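Local coordinates for protein PUF4 (Saccharomyces cerevisiae, PDB 3BWT) that binds mRNA through its Pumilio homology domain, the part described here, takes part in transcription regulation and may affect diploid formation in yeast, at residues S1-A6 / C25-K30; L67-T72 / L100-E105; F151-I156 / T182-N187; L195-T200 / K233-E238; V258-I263 / H296-Y301. All blocks are in the same frame, centred on the assembly; numbering follows the deposited sequence.

Interaction 1. Residues S1-A6 / C25-K30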
# COMPACT_ATOMS: atom_id res chain seq x y z
N SER A 1 4.95 -13.83 -38.04
CA SER A 1 3.80 -12.95 -38.23
C SER A 1 4.00 -12.02 -39.42
O SER A 1 4.94 -12.17 -40.20
CB SER A 1 3.52 -12.15 -36.95
OG SER A 1 2.26 -11.50 -37.01
N ARG A 2 3.10 -11.04 -39.55
CA ARG A 2 3.15 -10.08 -40.65
C ARG A 2 4.41 -9.21 -40.64
O ARG A 2 4.83 -8.70 -41.68
CB ARG A 2 1.91 -9.16 -40.59
CG ARG A 2 0.59 -9.90 -40.50
CD ARG A 2 0.43 -10.88 -41.65
NE ARG A 2 0.94 -10.33 -42.90
CZ ARG A 2 0.20 -9.73 -43.83
NH1 ARG A 2 -1.11 -9.61 -43.66
NH2 ARG A 2 0.76 -9.26 -44.93
N PHE A 3 5.02 -9.03 -39.47
CA PHE A 3 6.08 -8.05 -39.33
C PHE A 3 7.45 -8.68 -39.13
O PHE A 3 8.42 -7.98 -38.81
CB PHE A 3 5.77 -7.11 -38.15
CG PHE A 3 4.37 -6.56 -38.14
CD1 PHE A 3 3.35 -7.24 -37.50
CD2 PHE A 3 4.08 -5.36 -38.76
CE1 PHE A 3 2.06 -6.73 -37.48
CE2 PHE A 3 2.79 -4.85 -38.75
CZ PHE A 3 1.78 -5.53 -38.11
N ALA A 4 7.54 -9.99 -39.31
CA ALA A 4 8.79 -10.71 -39.07
C ALA A 4 9.90 -10.27 -40.02
O ALA A 4 11.06 -10.14 -39.63
CB ALA A 4 8.58 -12.21 -39.16
N ASP A 5 9.52 -10.04 -41.28
CA ASP A 5 10.47 -9.60 -42.29
C ASP A 5 10.09 -8.23 -42.81
O ASP A 5 10.16 -7.98 -44.01
CB ASP A 5 10.51 -10.58 -43.45
CG ASP A 5 10.99 -11.95 -43.04
OD1 ASP A 5 12.08 -12.05 -42.42
OD2 ASP A 5 10.28 -12.93 -43.35
N ALA A 6 9.66 -7.35 -41.91
CA ALA A 6 9.28 -6.00 -42.30
C ALA A 6 10.24 -4.99 -41.71
O ALA A 6 11.09 -5.33 -40.88
CB ALA A 6 7.84 -5.68 -41.89
N CYS A 25 1.99 -3.19 -32.56
CA CYS A 25 2.62 -2.59 -31.39
C CYS A 25 3.93 -3.27 -31.03
O CYS A 25 4.93 -2.61 -30.74
CB CYS A 25 1.67 -2.60 -30.18
SG CYS A 25 0.45 -1.27 -30.19
N ARG A 26 3.93 -4.60 -31.04
CA ARG A 26 5.13 -5.33 -30.64
C ARG A 26 6.23 -5.12 -31.66
O ARG A 26 7.40 -4.98 -31.30
CB ARG A 26 4.82 -6.81 -30.40
CG ARG A 26 4.08 -7.07 -29.09
CD ARG A 26 3.87 -8.55 -28.79
NE ARG A 26 3.13 -8.74 -27.54
CZ ARG A 26 3.69 -8.87 -26.34
NH1 ARG A 26 5.01 -8.84 -26.21
NH2 ARG A 26 2.93 -9.04 -25.26
N PHE A 27 5.85 -5.07 -32.94
CA PHE A 27 6.77 -4.70 -34.00
C PHE A 27 7.45 -3.37 -33.68
O PHE A 27 8.68 -3.27 -33.67
CB PHE A 27 6.04 -4.58 -35.34
CG PHE A 27 6.89 -4.03 -36.45
CD1 PHE A 27 7.87 -4.82 -37.04
CD2 PHE A 27 6.72 -2.74 -36.90
CE1 PHE A 27 8.66 -4.32 -38.05
CE2 PHE A 27 7.51 -2.23 -37.91
CZ PHE A 27 8.49 -3.02 -38.49
N LEU A 28 6.64 -2.35 -33.40
CA LEU A 28 7.16 -1.03 -33.10
C LEU A 28 8.04 -1.03 -31.86
O LEU A 28 9.09 -0.40 -31.84
CB LEU A 28 6.00 -0.06 -32.91
CG LEU A 28 5.17 0.17 -34.16
CD1 LEU A 28 4.15 1.26 -33.91
CD2 LEU A 28 6.08 0.54 -35.30
N GLN A 29 7.61 -1.74 -30.83
CA GLN A 29 8.37 -1.80 -29.60
C GLN A 29 9.72 -2.42 -29.87
O GLN A 29 10.72 -2.06 -29.25
CB GLN A 29 7.60 -2.59 -28.54
CG GLN A 29 6.40 -1.84 -27.97
CD GLN A 29 5.44 -2.75 -27.22
OE1 GLN A 29 5.81 -3.36 -26.21
NE2 GLN A 29 4.20 -2.85 -27.71
N LYS A 30 9.74 -3.37 -30.80
CA LYS A 30 10.97 -4.02 -31.21
C LYS A 30 11.89 -2.96 -31.78
O LYS A 30 12.99 -2.73 -31.27
CB LYS A 30 10.69 -5.10 -32.26
CG LYS A 30 11.86 -6.03 -32.56
CD LYS A 30 11.48 -7.10 -33.58
CE LYS A 30 11.17 -6.50 -34.96
NZ LYS A 30 10.75 -7.50 -36.00
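F3 holds its CG anti to its own carbonyl carbon (chi1 -48°), while F27 holds CG anti to the backbone N (chi1 173°), and with these torsions the rings meet, CB of F3 lying 3.3 Å from CD1 of F27. The side chains cross at about a right angle. Their ring planes are tilted by 30° and slid apart, with centroids 5.3 Å from one another, which makes this a grazing overlap and not a full stack. CD2 of F3 comes over one face of F27, near the rim, about 3.8 Å above the plane. A different approach is made by A6, whose carbonyl O lies at the edge of the F27 ring, 3.9 Å from CE1 and in the ring plane; its CB also reaches that carbon, at 4.2 Å. F27 belongs to helix 22-34 of Pumilio repeat 1, at the N-terminal end of the right-handed, crescent-shaped stack of helical repeats that defines PUF proteins, and the leading residues 1-6, folded into two overlapping type I turns, S1 to A4 and F3 to A6, lie against this end repeat. Y11 meets F27 ring to ring, and L18 of helix 15-18 touches both phenylalanines. On the more exposed side, K30 extends along most of its chain, bends at chi3 and brings NZ to 3.7 Å from the carbonyl O of F3.

Interaction 2. Residues L67-T72 / L100-E105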
# COMPACT_ATOMS: atom_id res chain seq x y z
N LEU A 67 8.07 3.72 -25.68
CA LEU A 67 8.39 5.01 -26.29
C LEU A 67 8.94 5.98 -25.27
O LEU A 67 9.92 6.67 -25.52
CB LEU A 67 7.15 5.62 -26.95
CG LEU A 67 7.42 6.85 -27.82
CD1 LEU A 67 8.24 6.47 -29.03
CD2 LEU A 67 6.13 7.50 -28.24
N LEU A 68 8.31 6.01 -24.10
CA LEU A 68 8.75 6.89 -23.02
C LEU A 68 10.22 6.65 -22.60
O LEU A 68 10.96 7.59 -22.32
CB LEU A 68 7.80 6.80 -21.83
CG LEU A 68 6.43 7.46 -22.03
CD1 LEU A 68 5.38 6.87 -21.08
CD2 LEU A 68 6.52 8.96 -21.87
N GLU A 69 10.64 5.39 -22.55
CA GLU A 69 12.02 5.09 -22.17
C GLU A 69 12.99 5.61 -23.22
O GLU A 69 14.06 6.11 -22.88
CB GLU A 69 12.23 3.59 -22.00
CG GLU A 69 11.59 3.00 -20.76
CD GLU A 69 11.47 1.48 -20.85
OE1 GLU A 69 12.34 0.84 -21.48
OE2 GLU A 69 10.49 0.94 -20.30
N GLU A 70 12.61 5.50 -24.48
CA GLU A 70 13.57 5.60 -25.57
C GLU A 70 13.65 6.99 -26.20
O GLU A 70 14.59 7.30 -26.94
CB GLU A 70 13.25 4.55 -26.64
CG GLU A 70 14.48 3.93 -27.26
CD GLU A 70 15.33 3.20 -26.24
OE1 GLU A 70 14.76 2.41 -25.44
OE2 GLU A 70 16.56 3.42 -26.23
N VAL A 71 12.66 7.81 -25.87
CA VAL A 71 12.46 9.14 -26.45
C VAL A 71 13.38 10.15 -25.74
O VAL A 71 13.87 9.85 -24.64
CB VAL A 71 10.95 9.51 -26.31
CG1 VAL A 71 10.69 10.40 -25.10
CG2 VAL A 71 10.44 10.11 -27.58
N THR A 72 13.66 11.31 -26.34
CA THR A 72 14.55 12.28 -25.67
C THR A 72 13.80 13.04 -24.61
O THR A 72 12.59 12.90 -24.47
CB THR A 72 15.21 13.33 -26.61
OG1 THR A 72 14.22 14.24 -27.10
CG2 THR A 72 15.95 12.68 -27.76
N LEU A 100 1.00 5.67 -17.35
CA LEU A 100 1.24 6.92 -16.62
C LEU A 100 2.21 6.71 -15.47
O LEU A 100 2.90 7.64 -15.06
CB LEU A 100 -0.08 7.50 -16.11
CG LEU A 100 -0.07 8.77 -15.27
CD1 LEU A 100 0.80 9.82 -15.88
CD2 LEU A 100 -1.48 9.27 -15.13
N GLN A 101 2.27 5.49 -14.95
CA GLN A 101 3.28 5.14 -13.96
C GLN A 101 4.66 5.15 -14.61
O GLN A 101 5.63 5.64 -14.03
CB GLN A 101 2.99 3.78 -13.35
CG GLN A 101 1.72 3.74 -12.53
CD GLN A 101 1.43 2.36 -11.94
OE1 GLN A 101 2.28 1.78 -11.28
NE2 GLN A 101 0.23 1.85 -12.19
N LYS A 102 4.75 4.61 -15.82
CA LYS A 102 6.01 4.63 -16.56
C LYS A 102 6.49 6.05 -16.85
O LYS A 102 7.68 6.36 -16.71
CB LYS A 102 5.89 3.85 -17.86
CG LYS A 102 7.24 3.39 -18.39
CD LYS A 102 7.78 2.32 -17.49
CE LYS A 102 9.10 1.77 -17.97
NZ LYS A 102 9.55 0.70 -17.05
N LEU A 103 5.57 6.90 -17.27
CA LEU A 103 5.88 8.30 -17.51
C LEU A 103 6.55 8.90 -16.28
O LEU A 103 7.61 9.51 -16.37
CB LEU A 103 4.61 9.07 -17.85
CG LEU A 103 4.74 10.52 -18.32
CD1 LEU A 103 3.63 10.85 -19.31
CD2 LEU A 103 4.70 11.48 -17.14
N ILE A 104 5.93 8.71 -15.12
CA ILE A 104 6.46 9.20 -13.86
C ILE A 104 7.85 8.62 -13.55
O ILE A 104 8.75 9.33 -13.10
CB ILE A 104 5.49 8.91 -12.70
CG1 ILE A 104 4.19 9.70 -12.90
CG2 ILE A 104 6.13 9.26 -11.37
CD1 ILE A 104 3.06 9.29 -11.96
N GLU A 105 8.02 7.33 -13.81
CA GLU A 105 9.32 6.69 -13.62
C GLU A 105 10.38 7.29 -14.51
O GLU A 105 11.57 7.30 -14.17
CB GLU A 105 9.22 5.20 -13.91
CG GLU A 105 8.60 4.43 -12.78
CD GLU A 105 8.33 3.00 -13.15
OE1 GLU A 105 8.54 2.65 -14.33
OE2 GLU A 105 7.90 2.24 -12.25
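L68 on helix 60-70 and L103 on helix 96-106 mark the closest approach of the two backbones, their CA atoms 6.4 Å apart, so the helices lie near enough for leucine side chains to meet. CB of L68 points toward the other helix; chi1 of -72° sets CG anti to the carbonyl carbon, and chi2 of 157° makes CD1 the branch that touches. It lies 3.8 Å from the backbone N of L103 and 4.0 Å from its CB. L103 itself is also covered by T80 and S83 of helix 73-83, which places this apolar spot inside the stack between Pumilio repeats 2 and 3. A charged pair, E69 and K102, lies on the more exposed side. E69 stretches out beyond CG and K102 bends at chi2 (69°), so that the two side chains cross obliquely and NZ of K102 makes a salt bridge of 3.4 Å to OE2 of E69, although the place of that oxygen is doubtful. The same ammonium is paired within its own helix with E105 OE1, at 3.5 Å, through a weak bond. The network goes on from E105 OE2 to K139 in helix 133-143. If the modelled place of E69 OE2 is right, one lysine lies between two carboxylates, one from each repeat, and its charge would probably ease their mutual repulsion.

Interaction 3. Residues F151-I156 / T182-N187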
# COMPACT_ATOMS: atom_id res chain seq x y z
N PHE A 151 1.94 17.37 -2.03
CA PHE A 151 0.52 17.58 -2.30
C PHE A 151 -0.31 16.38 -1.88
O PHE A 151 -1.48 16.52 -1.52
CB PHE A 151 0.28 17.89 -3.78
CG PHE A 151 0.47 16.70 -4.70
CD1 PHE A 151 1.73 16.35 -5.14
CD2 PHE A 151 -0.62 15.96 -5.12
CE1 PHE A 151 1.91 15.25 -5.98
CE2 PHE A 151 -0.46 14.86 -5.96
CZ PHE A 151 0.81 14.51 -6.40
N ILE A 152 0.30 15.20 -1.93
CA ILE A 152 -0.39 13.98 -1.56
C ILE A 152 -0.63 13.95 -0.05
O ILE A 152 -1.73 13.66 0.40
CB ILE A 152 0.38 12.73 -2.04
CG1 ILE A 152 0.41 12.71 -3.57
CG2 ILE A 152 -0.27 11.47 -1.52
CD1 ILE A 152 1.43 11.81 -4.20
N PHE A 153 0.40 14.31 0.71
CA PHE A 153 0.26 14.43 2.16
C PHE A 153 -0.75 15.50 2.53
O PHE A 153 -1.51 15.34 3.48
CB PHE A 153 1.61 14.75 2.80
CG PHE A 153 2.48 13.55 3.03
CD1 PHE A 153 3.29 13.08 2.02
CD2 PHE A 153 2.48 12.91 4.25
CE1 PHE A 153 4.08 11.98 2.23
CE2 PHE A 153 3.27 11.80 4.46
CZ PHE A 153 4.07 11.33 3.46
N ASP A 154 -0.76 16.60 1.78
CA ASP A 154 -1.69 17.69 2.06
C ASP A 154 -3.13 17.23 1.83
O ASP A 154 -4.00 17.43 2.67
CB ASP A 154 -1.38 18.91 1.18
CG ASP A 154 -0.04 19.55 1.52
OD1 ASP A 154 0.52 19.27 2.60
OD2 ASP A 154 0.46 20.34 0.68
N ALA A 155 -3.37 16.60 0.68
CA ALA A 155 -4.71 16.14 0.34
C ALA A 155 -5.21 15.10 1.34
O ALA A 155 -6.39 15.06 1.68
CB ALA A 155 -4.74 15.58 -1.07
N ILE A 156 -4.29 14.24 1.78
CA ILE A 156 -4.64 13.21 2.75
C ILE A 156 -4.99 13.83 4.11
O ILE A 156 -5.96 13.44 4.75
CB ILE A 156 -3.51 12.17 2.90
CG1 ILE A 156 -3.50 11.23 1.70
CG2 ILE A 156 -3.72 11.34 4.15
CD1 ILE A 156 -2.35 10.27 1.73
N THR A 182 10.46 12.56 7.62
CA THR A 182 10.11 12.45 9.04
C THR A 182 9.02 13.45 9.45
O THR A 182 8.07 13.11 10.15
CB THR A 182 11.34 12.63 9.95
OG1 THR A 182 12.26 11.55 9.75
CG2 THR A 182 10.93 12.67 11.42
N GLU A 183 9.18 14.69 8.99
CA GLU A 183 8.21 15.74 9.26
C GLU A 183 6.85 15.40 8.64
O GLU A 183 5.81 15.58 9.27
CB GLU A 183 8.72 17.08 8.73
CG GLU A 183 7.77 18.25 8.95
CD GLU A 183 8.42 19.61 8.73
OE1 GLU A 183 9.30 19.71 7.85
OE2 GLU A 183 8.04 20.57 9.42
N GLN A 184 6.88 14.92 7.40
CA GLN A 184 5.66 14.51 6.71
C GLN A 184 5.00 13.35 7.44
O GLN A 184 3.80 13.39 7.73
CB GLN A 184 5.97 14.12 5.26
CG GLN A 184 6.10 15.27 4.30
CD GLN A 184 6.84 14.88 3.04
OE1 GLN A 184 7.62 13.92 3.04
NE2 GLN A 184 6.63 15.63 1.96
N CYS A 185 5.77 12.31 7.73
CA CYS A 185 5.21 11.12 8.38
C CYS A 185 4.68 11.44 9.77
O CYS A 185 3.70 10.85 10.21
CB CYS A 185 6.23 9.99 8.44
SG CYS A 185 6.75 9.38 6.82
N ASP A 186 5.34 12.36 10.45
CA ASP A 186 4.91 12.76 11.79
C ASP A 186 3.57 13.50 11.72
O ASP A 186 2.63 13.15 12.42
CB ASP A 186 5.96 13.63 12.47
CG ASP A 186 7.04 12.81 13.17
OD1 ASP A 186 7.07 11.57 13.00
OD2 ASP A 186 7.86 13.41 13.89
N ASN A 187 3.49 14.52 10.88
CA ASN A 187 2.23 15.25 10.75
C ASN A 187 1.08 14.33 10.35
O ASN A 187 -0.05 14.51 10.79
CB ASN A 187 2.37 16.42 9.78
CG ASN A 187 3.15 17.59 10.37
OD1 ASN A 187 3.23 17.74 11.59
ND2 ASN A 187 3.73 18.42 9.51
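In the outer, convex layer of the PUF superhelix, helix 146-158 packs beside helix 182-193, and the join is made chiefly by F153 and Q184. The glutamine lies over one face of the phenylalanine ring. Its CB makes a CH-pi contact, 3.8 Å from the ring centroid and only 15° off the ring normal, and the carbon nearest to it is CE2 of F153, at 3.6 Å. Farther along, the amide stacks on the same ring: the two planes differ by 3°, and CD of Q184 stands 4.1 Å from both CD1 and CE1 of F153. The chain, extended beyond CG, carries the amide over the ring. Segment 151-156 spans the boundary of Pumilio repeats 4 and 5, and 182-187 lies in repeat 5, so the contact sits at that junction. The carboxamide is buried, yet its polar atoms are well supplied: OE1 accepts from the backbone N of T181, just ahead of its own helix, and NE2 binds P146 O and Q150 OE1 of the other helix. Those bonds fix the rotation of the amide and would favour its flat stacking. F153 is further enclosed by L141, C176 and L188. Near its CE2 come the carbonyl O of Q184, at 3.7 Å, and the backbone N of C185, at 4.1 Å, which approaches the ring obliquely.

Interaction 4. Residues L195-T200 / K233-E238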
# COMPACT_ATOMS: atom_id res chain seq x y z
N LEU A 195 -7.27 9.40 15.34
CA LEU A 195 -8.36 8.59 14.81
C LEU A 195 -8.15 7.11 15.10
O LEU A 195 -8.84 6.25 14.52
CB LEU A 195 -8.50 8.79 13.30
CG LEU A 195 -8.84 10.19 12.80
CD1 LEU A 195 -8.54 10.36 11.30
CD2 LEU A 195 -10.28 10.52 13.13
N VAL A 196 -7.21 6.80 15.99
CA VAL A 196 -6.84 5.41 16.23
C VAL A 196 -8.00 4.51 16.66
O VAL A 196 -8.04 3.32 16.32
CB VAL A 196 -5.65 5.29 17.22
CG1 VAL A 196 -6.14 5.32 18.66
CG2 VAL A 196 -4.88 4.01 16.94
N ASP A 197 -8.96 5.07 17.39
CA ASP A 197 -10.13 4.30 17.81
C ASP A 197 -10.88 3.75 16.58
O ASP A 197 -11.06 2.53 16.43
CB ASP A 197 -11.06 5.14 18.68
CG ASP A 197 -10.55 5.32 20.11
OD1 ASP A 197 -9.40 4.93 20.40
OD2 ASP A 197 -11.30 5.87 20.94
N LYS A 198 -11.31 4.65 15.70
CA LYS A 198 -12.04 4.30 14.49
C LYS A 198 -11.27 3.34 13.58
O LYS A 198 -11.81 2.33 13.12
CB LYS A 198 -12.40 5.56 13.69
CG LYS A 198 -13.45 6.44 14.34
CD LYS A 198 -14.38 7.08 13.31
CE LYS A 198 -15.61 7.69 13.97
NZ LYS A 198 -16.76 7.83 13.03
N LEU A 199 -10.00 3.67 13.33
CA LEU A 199 -9.17 2.90 12.41
C LEU A 199 -8.97 1.45 12.85
O LEU A 199 -8.91 0.55 12.04
CB LEU A 199 -7.80 3.56 12.28
CG LEU A 199 -7.76 5.00 11.77
CD1 LEU A 199 -6.33 5.47 11.79
CD2 LEU A 199 -8.32 5.06 10.38
N THR A 200 -8.84 1.26 14.15
CA THR A 200 -8.51 -0.05 14.71
C THR A 200 -9.62 -1.06 14.40
O THR A 200 -9.35 -2.22 14.12
CB THR A 200 -8.24 0.08 16.23
OG1 THR A 200 -7.13 0.96 16.44
CG2 THR A 200 -7.94 -1.28 16.87
N LYS A 233 -4.38 -0.16 24.82
CA LYS A 233 -4.17 -1.13 25.89
C LYS A 233 -5.38 -1.27 26.82
O LYS A 233 -5.77 -2.38 27.16
CB LYS A 233 -2.90 -0.81 26.68
CG LYS A 233 -2.51 -1.90 27.67
CD LYS A 233 -1.02 -1.86 28.02
CE LYS A 233 -0.63 -0.59 28.77
NZ LYS A 233 -0.92 -0.69 30.24
N PRO A 234 -5.97 -0.14 27.23
CA PRO A 234 -7.13 -0.17 28.13
C PRO A 234 -8.34 -0.92 27.56
O PRO A 234 -9.37 -1.03 28.23
CB PRO A 234 -7.47 1.31 28.29
CG PRO A 234 -6.16 2.00 28.12
CD PRO A 234 -5.46 1.23 27.06
N ARG A 235 -8.22 -1.44 26.35
CA ARG A 235 -9.33 -2.13 25.72
C ARG A 235 -8.85 -3.45 25.17
O ARG A 235 -9.48 -4.05 24.29
CB ARG A 235 -9.95 -1.26 24.61
CG ARG A 235 -10.08 0.21 25.00
CD ARG A 235 -11.25 0.91 24.31
NE ARG A 235 -10.90 1.44 23.00
CZ ARG A 235 -11.54 1.14 21.88
NH1 ARG A 235 -12.59 0.32 21.91
NH2 ARG A 235 -11.15 1.67 20.73
N ALA A 236 -7.72 -3.91 25.71
CA ALA A 236 -7.03 -5.08 25.20
C ALA A 236 -7.96 -6.26 24.92
O ALA A 236 -7.91 -6.87 23.85
CB ALA A 236 -5.92 -5.50 26.15
N ILE A 237 -8.82 -6.57 25.89
CA ILE A 237 -9.76 -7.67 25.73
C ILE A 237 -10.81 -7.34 24.70
O ILE A 237 -11.09 -8.14 23.81
CB ILE A 237 -10.49 -8.00 27.05
CG1 ILE A 237 -9.50 -8.43 28.13
CG2 ILE A 237 -11.53 -9.08 26.80
CD1 ILE A 237 -8.89 -9.80 27.89
N GLU A 238 -11.41 -6.16 24.82
CA GLU A 238 -12.48 -5.76 23.93
C GLU A 238 -12.04 -5.85 22.46
O GLU A 238 -12.78 -6.36 21.62
CB GLU A 238 -12.93 -4.34 24.27
CG GLU A 238 -14.10 -3.84 23.45
CD GLU A 238 -14.08 -2.32 23.31
OE1 GLU A 238 -13.37 -1.65 24.10
OE2 GLU A 238 -14.77 -1.80 22.41
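R235 points its CB toward D197, and from there the chain leads across the surface between Pumilio repeats 6 and 7 of the PUF helical stack, from just before helix 236-240 to helix 196-200. CG stands anti to the carbonyl carbon, and CD and NE carry the chain on through a bend at chi3 (-86°). At the tip the two nitrogens part company. NH1 turns back to its own segment, giving a hydrogen bond of 3.0 Å to E238 OE1, 154° at the hydrogen, as part of a salt bridge; the oxygen lies near the guanidinium plane, but is itself met from above the carboxylate plane. NH2 faces the neighbouring repeat and lies 3.7 Å from D197 OD1, a long salt bridge, with the carboxylate and guanidinium planes turned 64° apart. Replacing the arginine with a leucine would probably leave the carboxylates of D197 and E238 without the positive charge they share, and would break this ionic link between the repeats. The D197 helix is tied internally beside the contact, where V196 O accepts from both OG1 and N of T200, the latter at 3.1 Å, from opposite faces of its carbonyl plane.

Interaction 5. Residues V258-I263 / H296-Y301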
# COMPACT_ATOMS: atom_id res chain seq x y z
N VAL A 258 6.82 -3.90 23.09
CA VAL A 258 5.51 -3.59 23.66
C VAL A 258 4.72 -4.85 23.98
O VAL A 258 3.62 -4.77 24.52
CB VAL A 258 4.68 -2.65 22.77
CG1 VAL A 258 5.18 -1.24 22.90
CG2 VAL A 258 4.71 -3.12 21.32
N SER A 259 5.29 -6.00 23.65
CA SER A 259 4.65 -7.29 23.94
C SER A 259 4.11 -7.33 25.37
O SER A 259 2.91 -7.53 25.59
CB SER A 259 5.65 -8.44 23.77
OG SER A 259 6.30 -8.41 22.51
N GLU A 260 5.00 -7.11 26.33
CA GLU A 260 4.72 -7.47 27.71
C GLU A 260 3.71 -6.58 28.45
O GLU A 260 2.88 -7.08 29.19
CB GLU A 260 6.05 -7.68 28.46
CG GLU A 260 6.90 -8.74 27.74
CD GLU A 260 8.15 -9.19 28.50
OE1 GLU A 260 8.43 -8.66 29.59
OE2 GLU A 260 8.85 -10.09 27.97
N PRO A 261 3.75 -5.26 28.22
CA PRO A 261 2.67 -4.43 28.75
C PRO A 261 1.28 -4.93 28.32
O PRO A 261 0.34 -4.94 29.13
CB PRO A 261 2.95 -3.07 28.12
CG PRO A 261 4.42 -3.04 27.94
CD PRO A 261 4.83 -4.46 27.62
N MET A 262 1.15 -5.32 27.06
CA MET A 262 -0.12 -5.81 26.53
C MET A 262 -0.51 -7.13 27.17
O MET A 262 -1.65 -7.31 27.60
CB MET A 262 -0.07 -5.95 25.00
CG MET A 262 -1.41 -6.34 24.36
SD MET A 262 -2.76 -5.16 24.60
CE MET A 262 -2.18 -3.77 23.63
N ILE A 263 0.43 -8.07 27.21
CA ILE A 263 0.21 -9.35 27.84
C ILE A 263 -0.21 -9.14 29.29
O ILE A 263 -1.07 -9.84 29.81
CB ILE A 263 1.48 -10.23 27.78
CG1 ILE A 263 1.78 -10.60 26.32
CG2 ILE A 263 1.33 -11.47 28.64
CD1 ILE A 263 3.05 -11.40 26.14
N HIS A 296 5.94 -17.40 26.30
CA HIS A 296 6.85 -18.54 26.44
C HIS A 296 8.27 -18.20 26.00
O HIS A 296 9.24 -18.71 26.55
CB HIS A 296 6.36 -19.73 25.63
CG HIS A 296 7.32 -20.87 25.60
ND1 HIS A 296 7.59 -21.65 26.71
CD2 HIS A 296 8.08 -21.38 24.60
CE1 HIS A 296 8.47 -22.58 26.39
NE2 HIS A 296 8.79 -22.44 25.12
N LYS A 297 8.38 -17.37 24.97
CA LYS A 297 9.68 -17.01 24.43
C LYS A 297 10.35 -15.90 25.23
O LYS A 297 11.56 -15.93 25.44
CB LYS A 297 9.54 -16.60 22.97
CG LYS A 297 9.06 -17.71 22.05
CD LYS A 297 8.63 -17.15 20.70
CE LYS A 297 8.43 -18.26 19.67
NZ LYS A 297 8.01 -17.72 18.34
N GLN A 298 9.57 -14.93 25.67
CA GLN A 298 10.13 -13.70 26.22
C GLN A 298 10.12 -13.63 27.74
O GLN A 298 10.93 -12.92 28.33
CB GLN A 298 9.39 -12.49 25.68
CG GLN A 298 9.56 -12.28 24.19
CD GLN A 298 8.73 -11.14 23.66
OE1 GLN A 298 8.23 -10.31 24.43
NE2 GLN A 298 8.56 -11.09 22.34
N ASN A 299 9.20 -14.35 28.38
CA ASN A 299 9.01 -14.15 29.81
C ASN A 299 8.33 -15.32 30.53
O ASN A 299 7.11 -15.45 30.51
CB ASN A 299 8.28 -12.83 30.04
CG ASN A 299 8.34 -12.38 31.47
OD1 ASN A 299 8.19 -13.18 32.40
ND2 ASN A 299 8.55 -11.08 31.67
N ASP A 300 9.13 -16.15 31.18
CA ASP A 300 8.64 -17.34 31.87
C ASP A 300 7.62 -17.01 32.95
O ASP A 300 6.69 -17.78 33.19
CB ASP A 300 9.82 -18.10 32.47
CG ASP A 300 10.92 -18.34 31.46
OD1 ASP A 300 10.67 -19.07 30.47
OD2 ASP A 300 12.03 -17.79 31.64
N TYR A 301 7.80 -15.88 33.62
CA TYR A 301 6.89 -15.49 34.67
C TYR A 301 5.50 -15.21 34.11
O TYR A 301 4.49 -15.53 34.72
CB TYR A 301 7.42 -14.29 35.45
CG TYR A 301 6.33 -13.46 36.08
CD1 TYR A 301 5.79 -12.37 35.42
CD2 TYR A 301 5.80 -13.79 37.34
CE1 TYR A 301 4.79 -11.61 35.98
CE2 TYR A 301 4.79 -13.04 37.91
CZ TYR A 301 4.29 -11.95 37.21
OH TYR A 301 3.30 -11.17 37.74
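The carboxylate of E260 and the amide of N299 meet with their planes turned 66° apart. ND2 of N299 donates to OE1 of E260 over 3.2 Å, a fairly straight bond at 159°; the acceptor lies close to the amide plane, whereas the nitrogen arrives from above the carboxylate, 55° out of its plane. The second oxygen, OE2 of E260, rests against aliphatic carbon, 3.4 Å from CB of Q298 and 3.5 Å from CB of N299. The contact joins Pumilio repeats 7 and 8 near the C-terminal end of the PUF superhelix, where helix 256-279 passes the break between helices 284-298 and 300-310. N299 sits in that break as the N-cap of the second helix, its OD1 bonded to the backbone N of L302, so one amide serves the helix start with its oxygen and E260 with its nitrogen. With the glutamate cut back to an alanine, ND2 of N299 would probably lose this acceptor and a gap would be likely to open beside the CB atoms of Q298 and N299. Next to it, the extended side chain of Q298 lays OE1 3.3 Å from CB of S259, whose own OG makes weak bonds to backbone oxygens of L253, T255 and A256.

The five contacts trace the PUF crescent: interactions 1 and 5 lie about 64 Å apart, centre to centre. Interaction 3 is the buried one, an aromatic ring against an amide; interaction 4 is a purely ionic surface contact. Interactions 1, 2 and 5 are partly buried and mixed: two rings with a lysine near a carbonyl, leucines flanked by charges, and a polar pair at a helix start. Interactions 2 and 4 each set one cation between carboxylates of its own and the neighbouring repeat, the cross-repeat pair doubtful in 2 and long in 4. Consecutive helices 182-193 and 196-200 link 3 and 4, while 4 and 5 touch, A236 CB lying 3.5 Å from M262 SD.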